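Local structure of autoinducer 2-binding protein LsrB (Clostridium saccharobutylicum DSM 13864, 6DSP) at residues Glu128-Met133 with Thr248-Pro253; Trp158-Ser161 with Asp167-Ser170; Asn169-Glu174 with Ile221-Thr226. The protein binds the quorum-sensing signal autoinducer-2 as a receptor of the bacterial solute-binding protein family. One frame throughout, in Å; residues are numbered along the deposited sequence.

Interaction 1: Glu128-Met133 with Thr248-Pro253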
loop_
_atom_site.group_PDB
_atom_site.type_symbol
_atom_site.label_atom_id
_atom_site.label_comp_id
_atom_site.label_asym_id
_atom_site.label_seq_id
_atom_site.Cartn_x
_atom_site.Cartn_y
_atom_site.Cartn_z
ATOM N N GLU A 128 8.107 6.863 -7.248
ATOM C CA GLU A 128 7.886 7.591 -8.496
ATOM C C GLU A 128 6.852 6.879 -9.364
ATOM O O GLU A 128 5.937 7.522 -9.903
ATOM C CB GLU A 128 9.222 7.795 -9.236
ATOM C CG GLU A 128 9.082 8.742 -10.420
ATOM C CD GLU A 128 10.415 9.067 -11.079
ATOM O OE1 GLU A 128 11.467 8.875 -10.411
ATOM O OE2 GLU A 128 10.412 9.521 -12.261
ATOM N N GLN A 129 6.982 5.549 -9.507
ATOM C CA GLN A 129 6.023 4.782 -10.307
ATOM C C GLN A 129 4.618 4.948 -9.749
ATOM O O GLN A 129 3.648 5.158 -10.492
ATOM C CB GLN A 129 6.349 3.272 -10.245
ATOM C CG GLN A 129 7.456 2.748 -11.117
ATOM C CD GLN A 129 7.570 1.240 -10.938
ATOM O OE1 GLN A 129 7.573 0.706 -9.798
ATOM N NE2 GLN A 129 7.636 0.536 -12.051
ATOM N N LEU A 130 4.477 4.787 -8.432
ATOM C CA LEU A 130 3.145 4.736 -7.843
ATOM C C LEU A 130 2.541 6.130 -7.735
ATOM O O LEU A 130 1.350 6.312 -8.024
ATOM C CB LEU A 130 3.198 4.018 -6.485
ATOM C CG LEU A 130 3.495 2.521 -6.626
ATOM C CD1 LEU A 130 4.016 1.917 -5.338
ATOM C CD2 LEU A 130 2.237 1.782 -7.100
ATOM N N GLY A 131 3.350 7.143 -7.376
ATOM C CA GLY A 131 2.833 8.500 -7.393
ATOM C C GLY A 131 2.366 8.931 -8.774
ATOM O O GLY A 131 1.286 9.512 -8.919
ATOM N N GLN A 132 3.152 8.607 -9.816
ATOM C CA GLN A 132 2.762 8.984 -11.176
ATOM C C GLN A 132 1.551 8.177 -11.646
ATOM O O GLN A 132 0.680 8.709 -12.335
ATOM C CB GLN A 132 3.962 8.810 -12.093
ATOM C CG GLN A 132 5.017 9.837 -11.743
ATOM C CD GLN A 132 6.291 9.721 -12.516
ATOM O OE1 GLN A 132 7.335 10.226 -12.070
ATOM N NE2 GLN A 132 6.234 9.088 -13.683
ATOM N N MET A 133 1.469 6.887 -11.259
ATOM C CA MET A 133 0.296 6.091 -11.597
ATOM C C MET A 133 -0.968 6.728 -11.036
ATOM O O MET A 133 -1.981 6.816 -11.747
ATOM C CB MET A 133 0.470 4.684 -11.029
ATOM C CG MET A 133 -0.705 3.767 -11.295
ATOM S SD MET A 133 -0.343 2.217 -10.433
ATOM C CE MET A 133 -1.854 1.300 -10.781
ATOM N N THR A 248 -10.003 8.697 -7.462
ATOM C CA THR A 248 -9.202 7.537 -7.824
ATOM C C THR A 248 -8.326 7.202 -6.636
ATOM O O THR A 248 -8.369 7.891 -5.612
ATOM C CB THR A 248 -8.384 7.772 -9.106
ATOM O OG1 THR A 248 -7.896 6.515 -9.589
ATOM C CG2 THR A 248 -7.238 8.755 -8.887
ATOM N N GLY A 249 -7.543 6.134 -6.751
ATOM C CA GLY A 249 -6.753 5.702 -5.617
ATOM C C GLY A 249 -6.397 4.243 -5.753
ATOM O O GLY A 249 -6.428 3.682 -6.847
ATOM N N PHE A 250 -6.028 3.650 -4.614
ATOM C CA PHE A 250 -5.619 2.252 -4.565
ATOM C C PHE A 250 -6.558 1.446 -3.667
ATOM O O PHE A 250 -6.750 1.804 -2.489
ATOM C CB PHE A 250 -4.205 2.125 -3.991
ATOM C CG PHE A 250 -3.099 2.647 -4.897
ATOM C CD1 PHE A 250 -3.169 2.550 -6.312
ATOM C CD2 PHE A 250 -1.952 3.186 -4.321
ATOM C CE1 PHE A 250 -2.106 2.998 -7.099
ATOM C CE2 PHE A 250 -0.882 3.624 -5.106
ATOM C CZ PHE A 250 -0.965 3.530 -6.499
ATOM N N ALA A 251 -7.055 0.315 -4.180
ATOM C CA ALA A 251 -7.813 -0.628 -3.359
ATOM C C ALA A 251 -7.953 -1.918 -4.140
ATOM O O ALA A 251 -7.924 -1.918 -5.373
ATOM C CB ALA A 251 -9.201 -0.084 -2.981
ATOM N N SER A 252 -8.107 -3.028 -3.414
ATOM C CA SER A 252 -8.347 -4.295 -4.082
ATOM C C SER A 252 -9.689 -4.237 -4.822
ATOM O O SER A 252 -10.641 -3.586 -4.375
ATOM C CB SER A 252 -8.225 -5.479 -3.113
ATOM O OG SER A 252 -8.972 -5.275 -1.916
ATOM N N PRO A 253 -9.786 -4.897 -5.974
ATOM C CA PRO A 253 -10.922 -4.622 -6.872
ATOM C C PRO A 253 -12.276 -5.061 -6.348
ATOM O O PRO A 253 -13.266 -4.360 -6.604
ATOM C CB PRO A 253 -10.523 -5.344 -8.166
ATOM C CG PRO A 253 -9.521 -6.406 -7.712
ATOM C CD PRO A 253 -8.763 -5.764 -6.587
#
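The ligand-pocket phenylalanine F250, just past the end of strand 246-249, meets L130 and M133 on one side of helix 127-144. Its CB is directed toward the helix, and with CG anti to the carbonyl carbon (chi1 -70°) the ring reaches out so that its far end does the touching. CZ of F250 lies 3.7 Å from CD2 of L130, a methyl that approaches at a slant while the two side chains cross at about a right angle; the branched leucine can offer this methyl from the side. M133, long and unbranched, is fully extended and brings its sulfur to the ring's edge, with SD 3.9 Å from CE1 of F250. That sulfur is 5.1 Å from the ring centroid and 75° off the ring normal, an edge-on Met-aromatic contact. In this periplasmic-binding-protein fold the contact joins helix 127-144 to the loop that leaves the C-terminal end of strand 246-249, beside the ligand site. A flat apolar ring suits such a place: F250 is buried, packing against the helix and also touching the bound ligand. W171 and W271 each meet it edge-to-face, and L134 and M137, further along the same helix, also touch it.

Interaction 2: Trp158-Ser161 with Asp167-Ser170. With PAV ((2R,4S)-2-methyl-2,3,3,4-tetrahydroxytetrahydrofuran), chain C.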
loop_
_atom_site.group_PDB
_atom_site.type_symbol
_atom_site.label_atom_id
_atom_site.label_comp_id
_atom_site.label_asym_id
_atom_site.label_seq_id
_atom_site.Cartn_x
_atom_site.Cartn_y
_atom_site.Cartn_z
ATOM N N TRP A 158 -5.241 15.180 -1.653
ATOM C CA TRP A 158 -4.951 13.797 -1.295
ATOM C C TRP A 158 -5.714 13.428 -0.019
ATOM O O TRP A 158 -5.852 14.254 0.898
ATOM C CB TRP A 158 -3.446 13.606 -1.026
ATOM C CG TRP A 158 -2.564 13.871 -2.202
ATOM C CD1 TRP A 158 -2.221 15.091 -2.715
ATOM C CD2 TRP A 158 -1.859 12.895 -2.968
ATOM N NE1 TRP A 158 -1.367 14.918 -3.785
ATOM C CE2 TRP A 158 -1.124 13.582 -3.955
ATOM C CE3 TRP A 158 -1.772 11.503 -2.913
ATOM C CZ2 TRP A 158 -0.344 12.917 -4.906
ATOM C CZ3 TRP A 158 -0.999 10.842 -3.837
ATOM C CH2 TRP A 158 -0.279 11.542 -4.813
ATOM N N HIS A 159 -6.241 12.204 0.012
ATOM C CA HIS A 159 -6.957 11.636 1.172
ATOM C C HIS A 159 -6.375 10.246 1.397
ATOM O O HIS A 159 -6.543 9.353 0.559
ATOM C CB HIS A 159 -8.466 11.565 0.875
ATOM C CG HIS A 159 -9.269 10.860 1.938
ATOM N ND1 HIS A 159 -10.612 10.573 1.780
ATOM C CD2 HIS A 159 -8.912 10.345 3.148
ATOM C CE1 HIS A 159 -11.051 9.921 2.848
ATOM N NE2 HIS A 159 -10.040 9.767 3.688
ATOM N N TYR A 160 -5.659 10.071 2.506
ATOM C CA TYR A 160 -5.074 8.753 2.780
ATOM C C TYR A 160 -5.075 8.509 4.288
ATOM O O TYR A 160 -5.870 9.098 5.025
ATOM C CB TYR A 160 -3.755 8.560 2.023
ATOM C CG TYR A 160 -2.639 9.554 2.232
ATOM C CD1 TYR A 160 -2.626 10.775 1.572
ATOM C CD2 TYR A 160 -1.552 9.225 3.042
ATOM C CE1 TYR A 160 -1.533 11.635 1.696
ATOM C CE2 TYR A 160 -0.483 10.100 3.181
ATOM C CZ TYR A 160 -0.488 11.298 2.500
ATOM O OH TYR A 160 0.574 12.154 2.586
ATOM N N SER A 161 -4.215 7.595 4.742
ATOM C CA SER A 161 -4.316 7.092 6.111
ATOM C C SER A 161 -3.785 8.065 7.156
ATOM O O SER A 161 -4.500 8.424 8.088
ATOM C CB SER A 161 -3.630 5.740 6.220
ATOM O OG SER A 161 -2.240 5.830 5.925
ATOM N N ASP A 167 4.857 4.112 3.157
ATOM C CA ASP A 167 4.499 3.923 1.758
ATOM C C ASP A 167 3.688 5.096 1.203
ATOM O O ASP A 167 4.085 5.750 0.217
ATOM C CB ASP A 167 3.832 2.558 1.494
ATOM C CG ASP A 167 2.482 2.347 2.185
ATOM O OD1 ASP A 167 2.142 3.022 3.179
ATOM O OD2 ASP A 167 1.778 1.436 1.696
ATOM N N GLN A 168 2.575 5.407 1.842
ATOM C CA GLN A 168 1.634 6.342 1.257
ATOM C C GLN A 168 2.196 7.753 1.218
ATOM O O GLN A 168 1.919 8.494 0.262
ATOM C CB GLN A 168 0.319 6.281 2.009
ATOM C CG GLN A 168 -0.375 4.953 1.903
ATOM C CD GLN A 168 -1.622 4.848 2.713
ATOM O OE1 GLN A 168 -2.133 5.840 3.283
ATOM N NE2 GLN A 168 -2.147 3.622 2.783
ATOM N N ASN A 169 2.974 8.155 2.233
ATOM C CA ASN A 169 3.604 9.468 2.175
ATOM C C ASN A 169 4.665 9.553 1.077
ATOM O O ASN A 169 4.806 10.600 0.446
ATOM C CB ASN A 169 4.137 9.851 3.551
ATOM C CG ASN A 169 3.015 10.232 4.470
ATOM O OD1 ASN A 169 2.486 11.331 4.368
ATOM N ND2 ASN A 169 2.603 9.312 5.321
ATOM N N SER A 170 5.388 8.468 0.804
ATOM C CA SER A 170 6.367 8.533 -0.278
ATOM C C SER A 170 5.674 8.753 -1.612
ATOM O O SER A 170 6.203 9.467 -2.476
ATOM C CB SER A 170 7.279 7.296 -0.287
ATOM O OG SER A 170 6.641 6.127 -0.768
HETATM O O2 PAV C . -2.731 1.922 -0.615
HETATM C C2 PAV C . -2.688 0.722 0.185
HETATM C C1 PAV C . -3.344 -0.487 -0.519
HETATM O O5 PAV C . -3.666 1.016 1.329
HETATM C C5 PAV C . -3.295 0.232 2.379
HETATM C C4 PAV C . -1.940 -0.410 2.029
HETATM O O4 PAV C . -1.050 -0.333 3.139
HETATM C C3 PAV C . -1.513 0.414 0.810
HETATM O O3 PAV C . -0.695 -0.347 -0.035
HETATM O O13 PAV C . -0.866 1.596 1.225
#
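Y160 and Q168 run past each other in opposite directions, the tyrosine ring and the glutamine amide turned 72° apart. The main-chain O of Q168 lies over one face of the ring, while N169 crosses the tyrosine at about a right angle and brings its amide to the ring's edge. There Y160 OH donates to OD1 of N169 over 2.7 Å, from well above the carbonyl plane. At its other end the tyrosine sets CB 3.4 Å from OE1 of Q168. That oxygen takes two bonds from S161. S161 N, 3.1 Å from OE1 of Q168, lies in the amide plane, whereas S161 OG, at 2.6 Å, comes from above it. Serine suits this place because its short side chain (chi1 62°) brings the hydroxyl to the same acceptor as its own N-H. With OE1 so gripped, the extended glutamine is set to present NE2 to O13 of the ligand, 2.9 Å away in a nearly straight bond (172°). D167 OD2 accepts from that same ligand hydroxyl at 2.7 Å, and its OD1 pairs with K29. Strand 155-160 and helix 166-182 open a beta-alpha-beta unit, whose helix start supplies D167 and Q168 to the ligand site.

Interaction 3: Asn169-Glu174 with Ile221-Thr226. With PAV ((2R,4S)-2-methyl-2,3,3,4-tetrahydroxytetrahydrofuran), chain C.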
loop_
_atom_site.group_PDB
_atom_site.type_symbol
_atom_site.label_atom_id
_atom_site.label_comp_id
_atom_site.label_asym_id
_atom_site.label_seq_id
_atom_site.Cartn_x
_atom_site.Cartn_y
_atom_site.Cartn_z
ATOM N N ASN A 169 2.974 8.155 2.233
ATOM C CA ASN A 169 3.604 9.468 2.175
ATOM C C ASN A 169 4.665 9.553 1.077
ATOM O O ASN A 169 4.806 10.600 0.446
ATOM C CB ASN A 169 4.137 9.851 3.551
ATOM C CG ASN A 169 3.015 10.232 4.470
ATOM O OD1 ASN A 169 2.486 11.331 4.368
ATOM N ND2 ASN A 169 2.603 9.312 5.321
ATOM N N SER A 170 5.388 8.468 0.804
ATOM C CA SER A 170 6.367 8.533 -0.278
ATOM C C SER A 170 5.674 8.753 -1.612
ATOM O O SER A 170 6.203 9.467 -2.476
ATOM C CB SER A 170 7.279 7.296 -0.287
ATOM O OG SER A 170 6.641 6.127 -0.768
ATOM N N TRP A 171 4.482 8.182 -1.791
ATOM C CA TRP A 171 3.747 8.402 -3.028
ATOM C C TRP A 171 3.235 9.830 -3.129
ATOM O O TRP A 171 3.243 10.404 -4.214
ATOM C CB TRP A 171 2.594 7.411 -3.159
ATOM C CG TRP A 171 2.983 5.982 -2.944
ATOM C CD1 TRP A 171 4.204 5.415 -3.075
ATOM C CD2 TRP A 171 2.113 4.957 -2.449
ATOM N NE1 TRP A 171 4.158 4.088 -2.705
ATOM C CE2 TRP A 171 2.880 3.791 -2.310
ATOM C CE3 TRP A 171 0.750 4.913 -2.110
ATOM C CZ2 TRP A 171 2.325 2.591 -1.857
ATOM C CZ3 TRP A 171 0.215 3.728 -1.638
ATOM C CH2 TRP A 171 1.007 2.582 -1.511
ATOM N N GLN A 172 2.727 10.392 -2.029
ATOM C CA GLN A 172 2.258 11.769 -2.030
ATOM C C GLN A 172 3.393 12.709 -2.391
ATOM O O GLN A 172 3.224 13.590 -3.231
ATOM C CB GLN A 172 1.647 12.108 -0.669
ATOM C CG GLN A 172 0.892 13.402 -0.623
ATOM C CD GLN A 172 1.703 14.625 -0.296
ATOM O OE1 GLN A 172 2.905 14.604 -0.274
ATOM N NE2 GLN A 172 1.005 15.720 -0.073
ATOM N N VAL A 173 4.572 12.474 -1.840
ATOM C CA VAL A 173 5.697 13.365 -2.133
ATOM C C VAL A 173 6.036 13.322 -3.613
ATOM O O VAL A 173 6.237 14.364 -4.253
ATOM C CB VAL A 173 6.904 13.008 -1.250
ATOM C CG1 VAL A 173 8.136 13.708 -1.751
ATOM C CG2 VAL A 173 6.614 13.382 0.196
ATOM N N GLU A 174 6.109 12.122 -4.184
ATOM C CA GLU A 174 6.452 12.004 -5.597
ATOM C C GLU A 174 5.315 12.468 -6.491
ATOM O O GLU A 174 5.570 13.092 -7.536
ATOM C CB GLU A 174 6.832 10.566 -5.921
ATOM C CG GLU A 174 8.183 10.157 -5.311
ATOM C CD GLU A 174 9.291 11.108 -5.725
ATOM O OE1 GLU A 174 9.361 11.429 -6.922
ATOM O OE2 GLU A 174 10.042 11.572 -4.839
ATOM N N ILE A 221 -7.432 12.229 -4.693
ATOM C CA ILE A 221 -6.514 11.099 -4.863
ATOM C C ILE A 221 -6.489 10.350 -3.536
ATOM O O ILE A 221 -5.974 10.865 -2.542
ATOM C CB ILE A 221 -5.094 11.561 -5.251
ATOM C CG1 ILE A 221 -5.124 12.430 -6.541
ATOM C CG2 ILE A 221 -4.205 10.344 -5.439
ATOM C CD1 ILE A 221 -3.763 13.071 -6.836
ATOM N N CYS A 222 -7.014 9.131 -3.542
ATOM C CA CYS A 222 -7.207 8.344 -2.316
ATOM C C CYS A 222 -6.228 7.171 -2.311
ATOM O O CYS A 222 -6.623 6.028 -2.580
ATOM C CB CYS A 222 -8.648 7.838 -2.270
ATOM S SG CYS A 222 -9.823 9.211 -2.198
ATOM N N ASN A 223 -4.949 7.454 -1.994
ATOM C CA ASN A 223 -3.887 6.450 -2.021
ATOM C C ASN A 223 -3.859 5.579 -0.765
ATOM O O ASN A 223 -2.828 5.450 -0.101
ATOM C CB ASN A 223 -2.522 7.111 -2.251
ATOM C CG ASN A 223 -2.262 8.299 -1.305
ATOM O OD1 ASN A 223 -3.132 9.162 -1.111
ATOM N ND2 ASN A 223 -1.053 8.372 -0.777
ATOM N N ASP A 224 -5.009 4.975 -0.449
ATOM C CA ASP A 224 -5.175 4.129 0.724
ATOM C C ASP A 224 -6.436 3.295 0.523
ATOM O O ASP A 224 -7.464 3.803 0.064
ATOM C CB ASP A 224 -5.287 4.976 1.984
ATOM C CG ASP A 224 -5.703 4.135 3.187
ATOM O OD1 ASP A 224 -4.841 3.369 3.682
ATOM O OD2 ASP A 224 -6.891 4.202 3.585
ATOM N N SER A 225 -6.359 2.014 0.903
ATOM C CA SER A 225 -7.413 1.039 0.656
ATOM C C SER A 225 -8.685 1.270 1.483
ATOM O O SER A 225 -9.703 0.630 1.197
ATOM C CB SER A 225 -6.922 -0.384 0.854
ATOM O OG SER A 225 -6.644 -0.622 2.209
ATOM N N THR A 226 -8.632 2.123 2.504
ATOM C CA THR A 226 -9.804 2.533 3.262
ATOM C C THR A 226 -10.325 3.873 2.764
ATOM O O THR A 226 -11.536 4.052 2.572
ATOM C CB THR A 226 -9.476 2.643 4.773
ATOM O OG1 THR A 226 -8.821 1.459 5.222
ATOM C CG2 THR A 226 -10.737 2.785 5.570
HETATM O O2 PAV C . -2.731 1.922 -0.615
HETATM C C2 PAV C . -2.688 0.722 0.185
HETATM C C1 PAV C . -3.344 -0.487 -0.519
HETATM O O5 PAV C . -3.666 1.016 1.329
HETATM C C5 PAV C . -3.295 0.232 2.379
HETATM C C4 PAV C . -1.940 -0.410 2.029
HETATM O O4 PAV C . -1.050 -0.333 3.139
HETATM C C3 PAV C . -1.513 0.414 0.810
HETATM O O3 PAV C . -0.695 -0.347 -0.035
HETATM O O13 PAV C . -0.866 1.596 1.225
#
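W171, on helix 166-182, faces N223 in the loop after strand 219-222, a strand-end loop lining the autoinducer-2 cleft of this periplasmic-binding-protein fold. CB is directed toward that loop, and a chi1 of -50°, placing CG beside the backbone N, turns the indole toward N223 and the ligand. Its pyrrole side lies toward helix 127-144, where W171 touches L130. Along the six-membered ring, CE3 of W171 comes first, 3.9 Å from CB of N223, which sits at the indole's edge. Next, CZ3 of W171 packs 3.8 Å from the main-chain O of N223, near the ring plane, and 3.6 Å from O2 of the ligand, also at the edge. CH2 of W171 ends the path, 3.5 Å from the ligand's O13. A broad, rigid indole suits this place because it touches loop and ligand at once. N223 is the centre of an inverse gamma turn, which leads the chain on to S225, whose backbone N donates to ligand O5 over 2.9 Å. Between them, D224 OD1 accepts from Q168 NE2. The other oxygen of D224 serves the turn into helix 227-237: OD2 takes a capping bond from T226 N over 2.9 Å, met 65° out of the carboxylate plane.

Overall arrangement
All three contacts lie at one end of the parallel sheet ordered 187-195, 155-160, 219-222, 246-249. Along the chain, interactions 2 and 3 are nested inside the loop closed by interaction 1, and they share N169 and S170 of helix 166-182. Their centres are about 3 Å apart; that of interaction 1 lies about 8 Å from interaction 3 and about 10 Å from interaction 2. Neighbouring strands tie them together, H159 N bonding to I221 O and C222 N to T248 O. Segments spread over more than 120 residues of the chain thus converge on the autoinducer-2 site, with each interaction supplying at least one residue that touches the ligand.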